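Local coordinates for protein AA10A (Thermobifida fusca, PDB 5UIZ) that binds copper and, as a lytic polysaccharide monooxygenase of family AA10, probably cleaves crystalline polysaccharide chains by oxidation, at residues N131-I136 and Q186-A191. Sequence-based numbering, arbitrary orientation.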
ATOM      1  N   ASN A 131     -12.597   1.533 -11.298  1.00 21.13           N
ATOM      2  CA  ASN A 131     -12.576   2.228 -12.573  1.00 22.61           C
ATOM      3  C   ASN A 131     -11.334   3.050 -12.625  1.00 21.14           C
ATOM      4  O   ASN A 131     -10.659   3.225 -11.613  1.00 18.70           O
ATOM      5  CB  ASN A 131     -13.829   3.090 -12.757  1.00 23.60           C
ATOM      6  CG  ASN A 131     -15.068   2.261 -12.785  1.00 25.22           C
ATOM      7  OD1 ASN A 131     -15.946   2.460 -11.986  1.00 29.93           O
ATOM      8  ND2 ASN A 131     -15.119   1.270 -13.669  1.00 25.74           N
ATOM      9  N   ASN A 132     -11.044   3.576 -13.817  1.00 21.48           N
ATOM     10  CA  ASN A 132      -9.919   4.487 -14.003  1.00 21.72           C
ATOM     11  C   ASN A 132      -9.990   5.682 -13.104  1.00 21.13           C
ATOM     12  O   ASN A 132      -8.969   6.190 -12.705  1.00 21.55           O
ATOM     13  CB  ASN A 132      -9.723   4.882 -15.468  1.00 21.58           C
ATOM     14  CG  ASN A 132      -9.215   3.706 -16.290  1.00 22.46           C
ATOM     15  OD1 ASN A 132     -10.009   2.925 -16.817  1.00 23.60           O
ATOM     16  ND2 ASN A 132      -7.891   3.522 -16.329  1.00 20.96           N
ATOM     17  N   THR A 133     -11.191   6.093 -12.735  1.00 22.92           N
ATOM     18  CA  THR A 133     -11.363   7.128 -11.733  1.00 24.07           C
ATOM     19  C   THR A 133     -11.858   6.412 -10.507  1.00 22.79           C
ATOM     20  O   THR A 133     -12.827   5.693 -10.605  1.00 21.84           O
ATOM     21  CB  THR A 133     -12.348   8.181 -12.240  1.00 25.74           C
ATOM     22  OG1 THR A 133     -11.702   8.858 -13.332  1.00 30.94           O
ATOM     23  CG2 THR A 133     -12.714   9.160 -11.169  1.00 24.44           C
ATOM     24  N   PHE A 134     -11.143   6.556  -9.385  1.00 21.90           N
ATOM     25  CA  PHE A 134     -11.502   5.858  -8.153  1.00 23.33           C
ATOM     26  C   PHE A 134     -11.148   6.722  -6.973  1.00 21.62           C
ATOM     27  O   PHE A 134     -10.405   7.725  -7.112  1.00 18.49           O
ATOM     28  CB  PHE A 134     -10.836   4.474  -8.065  1.00 25.55           C
ATOM     29  CG  PHE A 134      -9.331   4.511  -8.039  1.00 25.15           C
ATOM     30  CD1 PHE A 134      -8.604   4.581  -9.219  1.00 23.65           C
ATOM     31  CD2 PHE A 134      -8.651   4.476  -6.844  1.00 23.92           C
ATOM     32  CE1 PHE A 134      -7.225   4.645  -9.206  1.00 24.50           C
ATOM     33  CE2 PHE A 134      -7.262   4.547  -6.825  1.00 24.82           C
ATOM     34  CZ  PHE A 134      -6.549   4.634  -8.008  1.00 25.09           C
ATOM     35  N   THR A 135     -11.714   6.345  -5.831  1.00 20.10           N
ATOM     36  CA  THR A 135     -11.521   7.053  -4.557  1.00 23.51           C
ATOM     37  C   THR A 135     -10.541   6.325  -3.636  1.00 23.62           C
ATOM     38  O   THR A 135     -10.608   5.125  -3.410  1.00 26.40           O
ATOM     39  CB  THR A 135     -12.889   7.274  -3.828  1.00 25.70           C
ATOM     40  OG1 THR A 135     -13.741   8.081  -4.668  1.00 27.42           O
ATOM     41  CG2 THR A 135     -12.710   7.978  -2.478  1.00 23.88           C
ATOM     42  N   ILE A 136      -9.626   7.092  -3.079  1.00 25.25           N
ATOM     43  CA  ILE A 136      -8.762   6.609  -2.052  1.00 22.80           C
ATOM     44  C   ILE A 136      -9.346   7.012  -0.726  1.00 24.15           C
ATOM     45  O   ILE A 136      -9.549   8.197  -0.476  1.00 23.73           O
ATOM     46  CB  ILE A 136      -7.376   7.199  -2.182  1.00 23.85           C
ATOM     47  CG1 ILE A 136      -6.816   6.860  -3.586  1.00 25.15           C
ATOM     48  CG2 ILE A 136      -6.511   6.743  -1.012  1.00 22.58           C
ATOM     49  CD1 ILE A 136      -5.443   6.220  -3.663  1.00 25.63           C
ATOM     50  N   GLN A 186     -10.581  11.203   2.313  1.00 24.18           N
ATOM     51  CA  GLN A 186     -10.775  10.623   0.996  1.00 25.55           C
ATOM     52  C   GLN A 186     -10.729  11.630  -0.111  1.00 22.88           C
ATOM     53  O   GLN A 186     -11.049  12.778   0.107  1.00 20.70           O
ATOM     54  CB  GLN A 186     -12.069   9.840   0.937  1.00 31.10           C
ATOM     55  CG  GLN A 186     -13.320  10.685   1.020  1.00 36.58           C
ATOM     56  CD  GLN A 186     -14.546   9.846   0.874  1.00 42.41           C
ATOM     57  OE1 GLN A 186     -14.558   8.727   1.352  1.00 47.62           O
ATOM     58  NE2 GLN A 186     -15.603  10.385   0.228  1.00 47.98           N
ATOM     59  N   PHE A 187     -10.303  11.167  -1.278  1.00 20.80           N
ATOM     60  CA  PHE A 187     -10.139  11.994  -2.485  1.00 20.07           C
ATOM     61  C   PHE A 187     -10.122  11.074  -3.711  1.00 18.96           C
ATOM     62  O   PHE A 187      -9.788   9.908  -3.604  1.00 18.57           O
ATOM     63  CB  PHE A 187      -8.866  12.829  -2.432  1.00 20.04           C
ATOM     64  CG  PHE A 187      -7.612  12.030  -2.192  1.00 18.70           C
ATOM     65  CD1 PHE A 187      -6.885  11.529  -3.255  1.00 19.04           C
ATOM     66  CD2 PHE A 187      -7.159  11.796  -0.915  1.00 18.86           C
ATOM     67  CE1 PHE A 187      -5.731  10.797  -3.035  1.00 19.35           C
ATOM     68  CE2 PHE A 187      -6.037  11.052  -0.690  1.00 18.48           C
ATOM     69  CZ  PHE A 187      -5.325  10.541  -1.769  1.00 19.21           C
ATOM     70  N   THR A 188     -10.496  11.615  -4.842  1.00 18.28           N
ATOM     71  CA  THR A 188     -10.691  10.886  -6.078  1.00 19.48           C
ATOM     72  C   THR A 188      -9.498  11.140  -6.992  1.00 19.41           C
ATOM     73  O   THR A 188      -9.000  12.249  -7.073  1.00 18.67           O
ATOM     74  CB  THR A 188     -11.991  11.364  -6.766  1.00 20.78           C
ATOM     75  OG1 THR A 188     -13.054  11.346  -5.809  1.00 23.70           O
ATOM     76  CG2 THR A 188     -12.360  10.482  -7.935  1.00 20.65           C
ATOM     77  N   VAL A 189      -9.011  10.088  -7.643  1.00 19.79           N
ATOM     78  CA  VAL A 189      -7.844  10.186  -8.485  1.00 18.26           C
ATOM     79  C   VAL A 189      -8.266   9.570  -9.812  1.00 18.28           C
ATOM     80  O   VAL A 189      -9.213   8.815  -9.878  1.00 17.44           O
ATOM     81  CB  VAL A 189      -6.645   9.450  -7.900  1.00 18.79           C
ATOM     82  CG1 VAL A 189      -6.428   9.799  -6.441  1.00 18.89           C
ATOM     83  CG2 VAL A 189      -6.778   7.961  -8.060  1.00 20.73           C
ATOM     84  N   HIS A 190      -7.538   9.904 -10.856  1.00 18.10           N
ATOM     85  CA  HIS A 190      -7.768   9.339 -12.135  1.00 18.85           C
ATOM     86  C   HIS A 190      -6.479   8.747 -12.599  1.00 17.80           C
ATOM     87  O   HIS A 190      -5.443   9.434 -12.590  1.00 18.48           O
ATOM     88  CB  HIS A 190      -8.247  10.403 -13.140  1.00 19.00           C
ATOM     89  CG  HIS A 190      -8.384   9.847 -14.503  1.00 18.78           C
ATOM     90  ND1 HIS A 190      -9.381   8.949 -14.827  1.00 19.96           N
ATOM     91  CD2 HIS A 190      -7.576   9.922 -15.578  1.00 20.08           C
ATOM     92  CE1 HIS A 190      -9.238   8.569 -16.081  1.00 19.58           C
ATOM     93  NE2 HIS A 190      -8.123   9.107 -16.546  1.00 23.02           N
ATOM     94  N   ALA A 191      -6.530   7.478 -13.016  1.00 18.49           N
ATOM     95  CA  ALA A 191      -5.321   6.796 -13.521  1.00 19.44           C
ATOM     96  C   ALA A 191      -5.534   6.425 -14.967  1.00 20.04           C
ATOM     97  O   ALA A 191      -6.186   5.418 -15.248  1.00 20.86           O
ATOM     98  CB  ALA A 191      -5.023   5.549 -12.718  1.00 21.64           C
TER
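Strands 133-140 and 184-190 pair antiparallel here, Phe134 with Val189 and Ile136 with Phe187 as hydrogen-bonded pairs, in the three-stranded sheet of the immunoglobulin-like beta-sandwich that forms the core of AA10 enzymes. The ladder runs past the strand ends, where Ala191 N donates to Asn132 O at 2.8 Å. Beside it the Asn132 amide reaches across: ND2 meets Ala191 O at 2.8 Å, nearly straight (175°) and in the amide plane, and also donates to Arg194 O. An alanine in place of Asn132 would probably leave both carbonyls without this donor and the segment that follows strand 184-190 less firmly tied. On the face that carries Phe134, Ile136, Phe187 and Val189, Val189 CG2, held between the backbone N and the carbonyl carbon, lies over the Phe134 ring in a CH-pi contact, offset toward the rim and 3.3 Å from Phe134 CZ; Ala191 CB sits at the ring's edge. Ile136 CB likewise covers a face of the Phe187 ring near its rim, 3.9 Å from CZ, the two side chains pointing the same way. On the face of Thr133, Thr135, Thr188 and His190, Thr133 OG1 and His190 ND1 share a 2.8 Å hydrogen bond in the imidazole plane, and Thr133 CG2 packs on Thr188 CG2 at 3.5 Å. Strand 38-42 flanks 133-140 on its other side, while Phe134 and Ile136 rest on Val200 of strand 198-206 and Ile136 and Phe187 on Val151 of strand 146-154, so the aromatic face packs against the other sheet, away from the copper site.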